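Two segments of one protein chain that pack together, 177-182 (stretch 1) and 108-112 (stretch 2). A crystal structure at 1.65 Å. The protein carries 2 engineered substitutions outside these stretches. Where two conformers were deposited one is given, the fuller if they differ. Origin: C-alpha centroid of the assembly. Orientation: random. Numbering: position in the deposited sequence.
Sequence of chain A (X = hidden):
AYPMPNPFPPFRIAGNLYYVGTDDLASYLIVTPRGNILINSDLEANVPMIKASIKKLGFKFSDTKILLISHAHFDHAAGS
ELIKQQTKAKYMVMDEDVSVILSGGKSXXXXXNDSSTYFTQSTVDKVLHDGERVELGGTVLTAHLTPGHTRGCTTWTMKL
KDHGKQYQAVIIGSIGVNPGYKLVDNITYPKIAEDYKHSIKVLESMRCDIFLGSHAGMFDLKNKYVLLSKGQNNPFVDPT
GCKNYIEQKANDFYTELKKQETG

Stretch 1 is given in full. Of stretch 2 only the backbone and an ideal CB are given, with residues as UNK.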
ATOM      1  N   VAL A 177       3.837   5.774  12.857  1.00  5.59           N
ATOM      2  CA  VAL A 177       3.633   5.227  14.189  1.00  5.73           C
ATOM      3  C   VAL A 177       2.213   5.591  14.598  1.00  6.99           C
ATOM      4  O   VAL A 177       1.932   6.779  14.784  1.00  8.56           O
ATOM      5  CB  VAL A 177       4.646   5.766  15.210  1.00  8.36           C
ATOM      6  CG1 VAL A 177       4.420   5.177  16.598  1.00  9.10           C
ATOM      7  CG2 VAL A 177       6.069   5.550  14.750  1.00  6.74           C
ATOM      8  N   ASN A 178       1.321   4.609  14.721  1.00  6.59           N
ATOM      9  CA  ASN A 178      -0.063   4.908  15.075  1.00  7.59           C
ATOM     10  C   ASN A 178      -0.154   5.350  16.527  1.00  6.74           C
ATOM     11  O   ASN A 178       0.620   4.931  17.374  1.00  8.17           O
ATOM     12  CB  ASN A 178      -0.991   3.726  14.847  1.00  6.40           C
ATOM     13  CG  ASN A 178      -1.330   3.533  13.381  1.00  8.09           C
ATOM     14  OD1 ASN A 178      -0.934   4.336  12.525  1.00 10.26           O
ATOM     15  ND2 ASN A 178      -2.098   2.496  13.076  1.00 11.21           N
ATOM     16  N   PRO A 179      -1.125   6.224  16.842  1.00  7.36           N
ATOM     17  CA  PRO A 179      -1.353   6.674  18.213  1.00  8.37           C
ATOM     18  C   PRO A 179      -1.527   5.494  19.166  1.00  8.21           C
ATOM     19  O   PRO A 179      -2.385   4.646  18.949  1.00 10.99           O
ATOM     20  CB  PRO A 179      -2.659   7.465  18.126  1.00  9.87           C
ATOM     21  CG  PRO A 179      -2.755   7.888  16.695  1.00 10.80           C
ATOM     22  CD  PRO A 179      -2.055   6.824  15.893  1.00  9.87           C
ATOM     23  N   GLY A 180      -0.681   5.442  20.195  1.00  7.29           N
ATOM     24  CA  GLY A 180      -0.771   4.383  21.178  1.00  9.66           C
ATOM     25  C   GLY A 180       0.203   3.238  20.964  1.00  7.25           C
ATOM     26  O   GLY A 180       0.388   2.429  21.878  1.00  7.22           O
ATOM     27  N   TYR A 181       0.857   3.199  19.810  1.00  7.02           N
ATOM     28  CA  TYR A 181       1.846   2.124  19.580  1.00  6.69           C
ATOM     29  C   TYR A 181       2.942   2.255  20.646  1.00  8.21           C
ATOM     30  O   TYR A 181       3.315   3.349  20.899  1.00  9.87           O
ATOM     31  CB  TYR A 181       2.510   2.331  18.216  1.00  7.17           C
ATOM     32  CG  TYR A 181       1.903   1.583  17.057  1.00  6.93           C
ATOM     33  CD1 TYR A 181       0.621   1.074  17.118  1.00  6.27           C
ATOM     34  CD2 TYR A 181       2.629   1.379  15.900  1.00  8.41           C
ATOM     35  CE1 TYR A 181       0.075   0.394  16.048  1.00  5.51           C
ATOM     36  CE2 TYR A 181       2.099   0.696  14.823  1.00  6.85           C
ATOM     37  CZ  TYR A 181       0.817   0.192  14.901  1.00  6.68           C
ATOM     38  OH  TYR A 181       0.281  -0.498  13.855  1.00  7.74           O
ATOM     39  N   LYS A 182       3.452   1.145  21.186  1.00  7.10           N
ATOM     40  CA  LYS A 182       4.539   1.169  22.200  1.00  7.30           C
ATOM     41  C   LYS A 182       5.853   0.791  21.505  1.00  6.92           C
ATOM     42  O   LYS A 182       5.937  -0.269  20.951  1.00  7.53           O
ATOM     43  CB  LYS A 182       4.176   0.197  23.320  1.00  9.57           C
ATOM     44  CG  LYS A 182       5.168   0.059  24.490  1.00 11.59           C
ATOM     45  CD  LYS A 182       5.175  -0.664  25.806  0.50 20.08           C
ATOM     46  CE  LYS A 182       4.015  -0.172  26.637  0.50 37.14           C
ATOM     47  NZ  LYS A 182       4.283   1.179  27.180  0.50 66.71           N
ATOM     48  N   UNK A 108      -3.547  -9.350  15.496  1.00  8.21           N
ATOM     49  CA  UNK A 108      -2.765  -8.117  15.315  1.00  9.71           C
ATOM     50  C   UNK A 108      -2.018  -7.799  16.616  1.00 10.21           C
ATOM     51  O   UNK A 108      -2.605  -7.828  17.703  1.00  9.39           O
ATOM     52  CB  UNK A 108      -3.668  -6.949  14.912  1.00  9.71           C
ATOM     53  N   UNK A 109      -0.725  -7.467  16.502  1.00  6.92           N
ATOM     54  CA  UNK A 109       0.106  -7.220  17.677  1.00  6.62           C
ATOM     55  C   UNK A 109      -0.433  -6.086  18.529  1.00  8.44           C
ATOM     56  O   UNK A 109      -0.129  -6.039  19.743  1.00  9.34           O
ATOM     57  CB  UNK A 109       1.542  -6.907  17.252  1.00  6.62           C
ATOM     58  N   UNK A 110      -1.171  -5.148  17.918  1.00  7.05           N
ATOM     59  CA  UNK A 110      -1.641  -3.973  18.608  1.00  8.70           C
ATOM     60  C   UNK A 110      -3.158  -3.968  18.801  1.00  9.39           C
ATOM     61  O   UNK A 110      -3.627  -3.537  19.858  1.00  9.62           O
ATOM     62  CB  UNK A 110      -1.208  -2.722  17.841  1.00  8.70           C
ATOM     63  N   UNK A 111      -3.910  -4.407  17.775  1.00  8.06           N
ATOM     64  CA  UNK A 111      -5.383  -4.191  17.684  1.00  9.44           C
ATOM     65  C   UNK A 111      -6.161  -5.501  17.905  1.00  9.93           C
ATOM     66  O   UNK A 111      -7.366  -5.540  17.662  1.00 11.03           O
ATOM     67  CB  UNK A 111      -5.750  -3.604  16.320  1.00  9.44           C
ATOM     68  N   UNK A 112      -5.493  -6.549  18.413  1.00 10.06           N
ATOM     69  CA  UNK A 112      -6.156  -7.867  18.667  1.00  9.53           C
ATOM     70  C   UNK A 112      -7.428  -7.697  19.502  1.00 10.54           C
ATOM     71  O   UNK A 112      -8.414  -8.430  19.279  1.00 13.55           O
ATOM     72  CB  UNK A 112      -5.200  -8.821  19.386  1.00  9.53           C
TER

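Position 108 starts the stretch with its CA-to-CB bond toward stretch 1, but no atom of stretch 1 lies within 5.5 Å of the ideal CB. The amide nitrogens of 110 and 111 turn back to this side, so a short acceptor such as Asp, Asn or Ser would suit. The residue is Asp-108. Its OD1 accepts from the backbone N of 110 at 2.8 Å and of 111 at 2.9 Å, which holds the backbone of 108 to 111 together. Water 1 donates to Asp-108 OD1 (2.7 Å) and to Tyr-181 OH (3.0 Å), linking the two stretches.

Position 109 points sideways, and its ideal CB also has nothing of stretch 1 within 5.5 Å. The ring of Tyr-181 lies beyond, so a small side chain would fall short. Met or an aromatic such as Phe could reach it. The residue is Phe-109, with chi1 at 80° (p). Its end comes nearer than its CB, and its CZ lies 3.6 Å from Tyr-181 CZ, over one face of that ring. The pair is edge-to-face, with centroids 5.2 Å apart and planes at 61°.

Position 110 faces stretch 1 most directly. The CA of 110 is 7.1 Å from Tyr-181 CA, and its ideal CB is 3.8 Å from Tyr-181 CE1. The Tyr-181 ring is close; Gly-180 O and Pro-179 O lie farther out, 6.7 and 7.5 Å from the ideal CB. A longer side chain that can pack on the ring and carry a donor or work through water would fit: His or Gln. The residue is His-110, chi1 -169° (t). Tyr-181 CE1 sits over one face of its ring, 3.6 Å from His-110 CG, in an edge-to-face pair. Gly-180 O approaches the ring edge, 3.3 Å from His-110 CE1. Both ring nitrogens use water: water 2 joins His-110 NE2 to Pro-179 O (2.7 Å each), and water 3 joins His-110 ND1 (2.8 Å) to Lys-182 N (3.0 Å).

Position 111 points sideways, with no atom of stretch 1 within 5.5 Å of its ideal CB. Asn-178 offers an amide farther off. A long side chain with an acceptor at its end would suit, and Tyr fits best; Gln and Glu would stop short. The residue is Tyr-111. Asn-178 ND2 donates to Tyr-111 OH at 2.9 Å, although the placement of ND2 is less sure. Tyr-111 CE2 packs 4.0 Å from Tyr-181 CE1. Water 4 bridges Tyr-111 OH (2.7 Å) and Pro-179 O (2.8 Å).

Position 112 is out of reach, so stretch 1 sets no preference. The residue is Ala-112, whose N makes a weak bond to Asp-108 O at 3.2 Å.

Stretch 2 (108-112) DFHYA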
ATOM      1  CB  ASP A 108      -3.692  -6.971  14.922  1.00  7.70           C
ATOM      2  CG  ASP A 108      -2.968  -5.707  14.490  1.00 10.58           C
ATOM      3  OD1 ASP A 108      -2.396  -5.011  15.373  1.00  7.84           O
ATOM      4  OD2 ASP A 108      -2.999  -5.437  13.275  1.00  9.12           O
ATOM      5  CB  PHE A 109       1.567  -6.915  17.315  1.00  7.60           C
ATOM      6  CG  PHE A 109       1.827  -5.495  16.854  1.00  9.15           C
ATOM      7  CD1 PHE A 109       1.739  -5.159  15.513  1.00 10.36           C
ATOM      8  CD2 PHE A 109       2.187  -4.506  17.766  1.00  8.26           C
ATOM      9  CE1 PHE A 109       1.988  -3.858  15.095  1.00 10.38           C
ATOM     10  CE2 PHE A 109       2.428  -3.207  17.342  1.00  9.76           C
ATOM     11  CZ  PHE A 109       2.333  -2.896  16.008  1.00  8.51           C
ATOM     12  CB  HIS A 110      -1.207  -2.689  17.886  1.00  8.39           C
ATOM     13  CG  HIS A 110      -1.465  -1.493  18.722  1.00  7.87           C
ATOM     14  ND1 HIS A 110      -0.630  -1.120  19.752  1.00  9.58           N
ATOM     15  CD2 HIS A 110      -2.481  -0.625  18.733  1.00  8.13           C
ATOM     16  CE1 HIS A 110      -1.134  -0.064  20.342  1.00  8.66           C
ATOM     17  NE2 HIS A 110      -2.259   0.252  19.749  1.00  9.50           N
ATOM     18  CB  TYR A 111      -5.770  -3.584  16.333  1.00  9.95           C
ATOM     19  CG  TYR A 111      -5.194  -2.211  16.090  1.00  7.49           C
ATOM     20  CD1 TYR A 111      -5.677  -1.096  16.752  1.00  7.74           C
ATOM     21  CD2 TYR A 111      -4.137  -2.047  15.205  1.00  7.40           C
ATOM     22  CE1 TYR A 111      -5.137   0.165  16.523  1.00  9.08           C
ATOM     23  CE2 TYR A 111      -3.557  -0.804  15.003  1.00  7.93           C
ATOM     24  CZ  TYR A 111      -4.055   0.303  15.658  1.00  8.53           C
ATOM     25  OH  TYR A 111      -3.520   1.554  15.468  1.00  9.08           O
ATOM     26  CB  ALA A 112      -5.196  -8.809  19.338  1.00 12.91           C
TER
HETATM   27  O   HOH W   1      -0.960  -3.196  13.913  1.00  9.13           O
HETATM   28  O   HOH W   2      -3.563   2.613  20.245  0.30  6.10           O
HETATM   29  O   HOH W   3       1.956  -1.410  20.812  1.00  9.61           O
HETATM   30  O   HOH W   4      -4.050   3.742  16.877  1.00 12.66           O
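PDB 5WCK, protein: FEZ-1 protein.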